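Local coordinates for protein predicted ATPase involved in replication control, Cdc46/Mcm family (Methanopyrus kandleri AV19, PDB 3F8T) that probably binds ATP and single-stranded DNA and may act as a DNA helicase, as a homolog of the MCM replicative helicases, at residues Arg422-Val434 and Leu445-Arg457. The protein carries 2 engineered substitutions. Residues are numbered along the deposited sequence; the frame is centred on the assembly and turned at random.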
loop_
_atom_site.group_PDB
_atom_site.type_symbol
_atom_site.label_atom_id
_atom_site.label_comp_id
_atom_site.label_asym_id
_atom_site.label_seq_id
_atom_site.Cartn_x
_atom_site.Cartn_y
_atom_site.Cartn_z
ATOM N N ARG A 422 4.564 3.607 -31.786
ATOM C CA ARG A 422 4.212 4.988 -31.470
ATOM C C ARG A 422 5.207 5.582 -30.461
ATOM O O ARG A 422 5.620 6.744 -30.579
ATOM C CB ARG A 422 2.772 5.059 -30.938
ATOM C CG ARG A 422 2.295 6.463 -30.592
ATOM C CD ARG A 422 1.854 7.259 -31.822
ATOM N NE ARG A 422 0.400 7.204 -31.940
ATOM C CZ ARG A 422 -0.362 8.149 -32.484
ATOM N NH1 ARG A 422 0.182 9.256 -32.980
ATOM N NH2 ARG A 422 -1.678 7.984 -32.520
ATOM N N LEU A 423 5.599 4.761 -29.491
ATOM C CA LEU A 423 6.510 5.180 -28.431
ATOM C C LEU A 423 7.922 5.391 -28.982
ATOM O O LEU A 423 8.565 6.408 -28.707
ATOM C CB LEU A 423 6.525 4.139 -27.313
ATOM C CG LEU A 423 7.541 4.312 -26.184
ATOM C CD1 LEU A 423 7.316 5.596 -25.419
ATOM C CD2 LEU A 423 7.484 3.118 -25.249
ATOM N N GLU A 424 8.393 4.427 -29.764
ATOM C CA GLU A 424 9.730 4.517 -30.365
ATOM C C GLU A 424 9.852 5.721 -31.316
ATOM O O GLU A 424 10.889 6.405 -31.331
ATOM C CB GLU A 424 10.151 3.166 -30.977
ATOM C CG GLU A 424 10.340 2.123 -29.850
ATOM C CD GLU A 424 10.841 0.746 -30.278
ATOM O OE1 GLU A 424 10.369 0.204 -31.309
ATOM O OE2 GLU A 424 11.684 0.186 -29.528
ATOM N N HIS A 425 8.774 5.999 -32.047
ATOM C CA HIS A 425 8.691 7.136 -32.970
ATOM C C HIS A 425 8.778 8.480 -32.250
ATOM O O HIS A 425 9.547 9.355 -32.653
ATOM C CB HIS A 425 7.391 7.077 -33.786
ATOM C CG HIS A 425 7.214 8.227 -34.733
ATOM N ND1 HIS A 425 8.001 8.398 -35.853
ATOM C CD2 HIS A 425 6.335 9.258 -34.730
ATOM C CE1 HIS A 425 7.611 9.479 -36.504
ATOM N NE2 HIS A 425 6.605 10.024 -35.839
ATOM N N TRP A 426 7.963 8.652 -31.206
ATOM C CA TRP A 426 8.066 9.836 -30.352
ATOM C C TRP A 426 9.511 10.029 -29.885
ATOM O O TRP A 426 10.073 11.110 -30.011
ATOM C CB TRP A 426 7.143 9.713 -29.136
ATOM C CG TRP A 426 7.317 10.839 -28.160
ATOM C CD1 TRP A 426 6.716 12.059 -28.207
ATOM C CD2 TRP A 426 8.178 10.861 -27.015
ATOM N NE1 TRP A 426 7.127 12.831 -27.150
ATOM C CE2 TRP A 426 8.030 12.125 -26.407
ATOM C CE3 TRP A 426 9.054 9.933 -26.441
ATOM C CZ2 TRP A 426 8.724 12.488 -25.252
ATOM C CZ3 TRP A 426 9.750 10.299 -25.280
ATOM C CH2 TRP A 426 9.580 11.560 -24.708
ATOM N N TYR A 427 10.100 8.965 -29.350
ATOM C CA TYR A 427 11.427 9.029 -28.749
ATOM C C TYR A 427 12.497 9.475 -29.738
ATOM O O TYR A 427 13.251 10.406 -29.455
ATOM C CB TYR A 427 11.790 7.667 -28.154
ATOM C CG TYR A 427 13.065 7.627 -27.330
ATOM C CD1 TYR A 427 13.341 8.604 -26.372
ATOM C CD2 TYR A 427 13.974 6.575 -27.478
ATOM C CE1 TYR A 427 14.509 8.544 -25.592
ATOM C CE2 TYR A 427 15.139 6.502 -26.704
ATOM C CZ TYR A 427 15.402 7.492 -25.776
ATOM O OH TYR A 427 16.544 7.416 -25.019
ATOM N N GLU A 428 12.544 8.815 -30.893
ATOM C CA GLU A 428 13.518 9.137 -31.935
ATOM C C GLU A 428 13.297 10.548 -32.496
ATOM O O GLU A 428 14.254 11.288 -32.691
ATOM C CB GLU A 428 13.522 8.069 -33.041
ATOM C CG GLU A 428 12.291 8.054 -33.958
ATOM C CD GLU A 428 12.275 6.877 -34.939
ATOM O OE1 GLU A 428 13.161 5.993 -34.837
ATOM O OE2 GLU A 428 11.368 6.829 -35.806
ATOM N N THR A 429 12.037 10.921 -32.723
ATOM C CA THR A 429 11.685 12.250 -33.239
ATOM C C THR A 429 12.124 13.358 -32.258
ATOM O O THR A 429 12.697 14.378 -32.668
ATOM C CB THR A 429 10.158 12.328 -33.581
ATOM O OG1 THR A 429 9.858 11.445 -34.676
ATOM C CG2 THR A 429 9.729 13.726 -33.966
ATOM N N ARG A 430 11.882 13.150 -30.965
ATOM C CA ARG A 430 12.271 14.139 -29.955
ATOM C C ARG A 430 13.781 14.257 -29.771
ATOM O O ARG A 430 14.290 15.354 -29.578
ATOM C CB ARG A 430 11.585 13.848 -28.605
ATOM C CG ARG A 430 10.081 14.105 -28.622
ATOM C CD ARG A 430 9.755 15.597 -28.748
ATOM N NE ARG A 430 8.318 15.827 -28.659
ATOM C CZ ARG A 430 7.458 15.711 -29.671
ATOM N NH1 ARG A 430 7.876 15.376 -30.888
ATOM N NH2 ARG A 430 6.167 15.934 -29.465
ATOM N N ARG A 431 14.491 13.133 -29.821
ATOM C CA ARG A 431 15.952 13.151 -29.711
ATOM C C ARG A 431 16.586 13.947 -30.858
ATOM O O ARG A 431 17.538 14.707 -30.645
ATOM C CB ARG A 431 16.517 11.729 -29.647
ATOM C CG ARG A 431 16.296 11.050 -28.285
ATOM C CD ARG A 431 16.818 9.620 -28.261
ATOM N NE ARG A 431 18.269 9.529 -28.452
ATOM C CZ ARG A 431 19.178 9.645 -27.479
ATOM N NH1 ARG A 431 18.804 9.862 -26.218
ATOM N NH2 ARG A 431 20.477 9.543 -27.769
ATOM N N GLU A 432 16.037 13.777 -32.055
ATOM C CA GLU A 432 16.461 14.527 -33.242
ATOM C C GLU A 432 16.206 16.023 -33.054
ATOM O O GLU A 432 17.051 16.860 -33.400
ATOM C CB GLU A 432 15.715 14.011 -34.487
ATOM C CG GLU A 432 16.058 14.737 -35.798
ATOM C CD GLU A 432 15.249 16.009 -36.000
ATOM O OE1 GLU A 432 13.999 15.953 -35.882
ATOM O OE2 GLU A 432 15.863 17.067 -36.271
ATOM N N GLU A 433 15.036 16.357 -32.517
ATOM C CA GLU A 433 14.700 17.753 -32.263
ATOM C C GLU A 433 15.633 18.410 -31.242
ATOM O O GLU A 433 16.028 19.557 -31.424
ATOM C CB GLU A 433 13.249 17.903 -31.823
ATOM C CG GLU A 433 12.816 19.357 -31.767
ATOM C CD GLU A 433 11.439 19.545 -31.179
ATOM O OE1 GLU A 433 10.752 18.528 -30.918
ATOM O OE2 GLU A 433 11.049 20.717 -30.979
ATOM N N VAL A 434 15.975 17.689 -30.171
ATOM C CA VAL A 434 16.903 18.197 -29.163
ATOM C C VAL A 434 18.277 18.468 -29.799
ATOM O O VAL A 434 18.870 19.534 -29.588
ATOM C CB VAL A 434 17.040 17.217 -27.953
ATOM C CG1 VAL A 434 18.218 17.604 -27.054
ATOM C CG2 VAL A 434 15.750 17.191 -27.138
ATOM N N LEU A 445 16.442 20.738 -22.509
ATOM C CA LEU A 445 16.688 19.544 -21.712
ATOM C C LEU A 445 16.901 18.348 -22.632
ATOM O O LEU A 445 16.214 18.227 -23.655
ATOM C CB LEU A 445 15.531 19.287 -20.732
ATOM C CG LEU A 445 15.397 20.199 -19.505
ATOM C CD1 LEU A 445 14.109 19.941 -18.740
ATOM C CD2 LEU A 445 16.582 20.078 -18.559
ATOM N N PRO A 446 17.864 17.464 -22.292
ATOM C CA PRO A 446 18.029 16.254 -23.102
ATOM C C PRO A 446 16.819 15.331 -22.985
ATOM O O PRO A 446 16.113 15.370 -21.979
ATOM C CB PRO A 446 19.266 15.580 -22.492
ATOM C CG PRO A 446 19.327 16.095 -21.098
ATOM C CD PRO A 446 18.830 17.519 -21.182
ATOM N N VAL A 447 16.593 14.532 -24.023
ATOM C CA VAL A 447 15.611 13.463 -24.011
ATOM C C VAL A 447 16.395 12.148 -24.004
ATOM O O VAL A 447 17.025 11.763 -25.008
ATOM C CB VAL A 447 14.623 13.586 -25.201
ATOM C CG1 VAL A 447 13.768 12.330 -25.370
ATOM C CG2 VAL A 447 13.736 14.809 -25.003
ATOM N N THR A 448 16.378 11.498 -22.842
ATOM C CA THR A 448 17.185 10.307 -22.573
ATOM C C THR A 448 16.309 9.077 -22.300
ATOM O O THR A 448 15.081 9.157 -22.360
ATOM C CB THR A 448 18.102 10.534 -21.356
ATOM O OG1 THR A 448 17.336 10.469 -20.150
ATOM C CG2 THR A 448 18.828 11.894 -21.440
ATOM N N ARG A 449 16.942 7.947 -21.979
ATOM C CA ARG A 449 16.194 6.745 -21.614
ATOM C C ARG A 449 15.197 7.006 -20.483
ATOM O O ARG A 449 14.156 6.360 -20.443
ATOM C CB ARG A 449 17.126 5.576 -21.248
ATOM C CG ARG A 449 18.124 5.884 -20.126
ATOM C CD ARG A 449 18.974 4.668 -19.770
ATOM N NE ARG A 449 18.177 3.611 -19.146
ATOM C CZ ARG A 449 18.618 2.800 -18.187
ATOM N NH1 ARG A 449 19.854 2.921 -17.711
ATOM N NH2 ARG A 449 17.812 1.872 -17.688
ATOM N N ARG A 450 15.518 7.944 -19.582
ATOM C CA ARG A 450 14.631 8.308 -18.468
ATOM C C ARG A 450 13.290 8.808 -18.992
ATOM O O ARG A 450 12.240 8.447 -18.458
ATOM C CB ARG A 450 15.265 9.388 -17.571
ATOM C CG ARG A 450 16.469 8.907 -16.760
ATOM C CD ARG A 450 17.144 10.042 -15.972
ATOM N NE ARG A 450 17.658 11.094 -16.852
ATOM C CZ ARG A 450 17.049 12.261 -17.077
ATOM N NH1 ARG A 450 15.900 12.566 -16.462
ATOM N NH2 ARG A 450 17.602 13.136 -17.915
ATOM N N GLN A 451 13.332 9.628 -20.042
ATOM C CA GLN A 451 12.109 10.161 -20.655
ATOM C C GLN A 451 11.302 9.082 -21.366
ATOM O O GLN A 451 10.073 9.073 -21.280
ATOM C CB GLN A 451 12.429 11.323 -21.600
ATOM C CG GLN A 451 12.685 12.641 -20.872
ATOM C CD GLN A 451 13.924 12.598 -19.986
ATOM O OE1 GLN A 451 15.018 12.239 -20.440
ATOM N NE2 GLN A 451 13.753 12.937 -18.706
ATOM N N LEU A 452 11.999 8.208 -22.097
ATOM C CA LEU A 452 11.374 7.026 -22.701
ATOM C C LEU A 452 10.638 6.212 -21.637
ATOM O O LEU A 452 9.459 5.878 -21.804
ATOM C CB LEU A 452 12.422 6.147 -23.381
ATOM C CG LEU A 452 11.930 4.853 -24.040
ATOM C CD1 LEU A 452 11.108 5.143 -25.267
ATOM C CD2 LEU A 452 13.155 4.003 -24.411
ATOM N N GLU A 453 11.340 5.932 -20.543
ATOM C CA GLU A 453 10.770 5.212 -19.402
ATOM C C GLU A 453 9.533 5.919 -18.824
ATOM O O GLU A 453 8.519 5.269 -18.541
ATOM C CB GLU A 453 11.859 4.958 -18.346
ATOM C CG GLU A 453 12.898 3.928 -18.842
ATOM C CD GLU A 453 14.292 4.060 -18.228
ATOM O OE1 GLU A 453 14.448 4.745 -17.195
ATOM O OE2 GLU A 453 15.245 3.459 -18.789
ATOM N N SER A 454 9.594 7.242 -18.684
ATOM C CA SER A 454 8.459 7.996 -18.119
ATOM C C SER A 454 7.226 7.942 -19.013
ATOM O O SER A 454 6.093 7.733 -18.525
ATOM C CB SER A 454 8.846 9.451 -17.851
ATOM O OG SER A 454 9.901 9.497 -16.905
ATOM N N VAL A 455 7.433 8.118 -20.318
ATOM C CA VAL A 455 6.308 8.020 -21.251
ATOM C C VAL A 455 5.647 6.635 -21.136
ATOM O O VAL A 455 4.419 6.537 -21.059
ATOM C CB VAL A 455 6.725 8.324 -22.705
ATOM C CG1 VAL A 455 5.571 8.026 -23.670
ATOM C CG2 VAL A 455 7.122 9.780 -22.809
ATOM N N GLU A 456 6.460 5.583 -21.098
ATOM C CA GLU A 456 5.920 4.225 -20.995
ATOM C C GLU A 456 5.121 4.023 -19.705
ATOM O O GLU A 456 4.032 3.459 -19.740
ATOM C CB GLU A 456 7.025 3.152 -21.150
ATOM C CG GLU A 456 6.525 1.737 -20.863
ATOM C CD GLU A 456 7.101 0.653 -21.779
ATOM O OE1 GLU A 456 7.899 0.947 -22.692
ATOM O OE2 GLU A 456 6.749 -0.518 -21.555
ATOM N N ARG A 457 5.661 4.491 -18.578
ATOM C CA ARG A 457 4.955 4.426 -17.291
ATOM C C ARG A 457 3.642 5.174 -17.305
ATOM O O ARG A 457 2.632 4.667 -16.800
ATOM C CB ARG A 457 5.822 4.997 -16.174
ATOM C CG ARG A 457 6.961 4.096 -15.775
ATOM C CD ARG A 457 7.798 4.760 -14.662
ATOM N NE ARG A 457 9.115 4.126 -14.598
ATOM C CZ ARG A 457 10.279 4.744 -14.787
ATOM N NH1 ARG A 457 10.344 6.048 -15.025
ATOM N NH2 ARG A 457 11.400 4.047 -14.721
#
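V455 and L452 each lay a carbon over an aromatic face of helix 417-439. V455 CG2 stands over the six-membered ring of W426, 3.8 Å from its centroid, while CG of R430, one helical turn on, covers the opposite face toward the rim; the backbone N of L452 lies at the ring edge. The Y427 ring is sandwiched likewise: L452 CB sits over its centre, and R431 CD lies against the other face. Swung away from its own backbone N (chi1 -172°), the Y427 ring slides past V447 in the opposite direction and brings its hydroxyl close to the start of helix 449-465, where OH is 3.1 Å from R449 N at too poor an angle for a hydrogen bond. A bend at chi3 (63°) brings R431 NH1 to V447 O, a weak hydrogen bond of 2.9 Å. L423 splits its branches: CD1 presses tightly on V455 CG1 at 3.5 Å, and CD2 meets E456 OE1. At the other end V434 CG2 touches V447 CG2 at 3.8 Å. T448 and Q451 form a capping box: Q451 OE1 takes both T448 N, in the carbonyl plane on a lone pair, and T448 OG1, while R450 N donates to T448 OG1, which caps the N-terminus of helix 449-465. D484 of helix 473-489 accepts a hydrogen bond from W426 NE1 and forms a salt bridge with R430 NH2, and A480, V483 and L487 of that helix touch W426, V455 and V447, respectively. The axes of 422-434 and 449-457 run roughly antiparallel, 146° between their directions and 10.5 Å at closest approach, a helical hairpin closed by a third helix, consistent with the helical AAA-lid of MCM proteins.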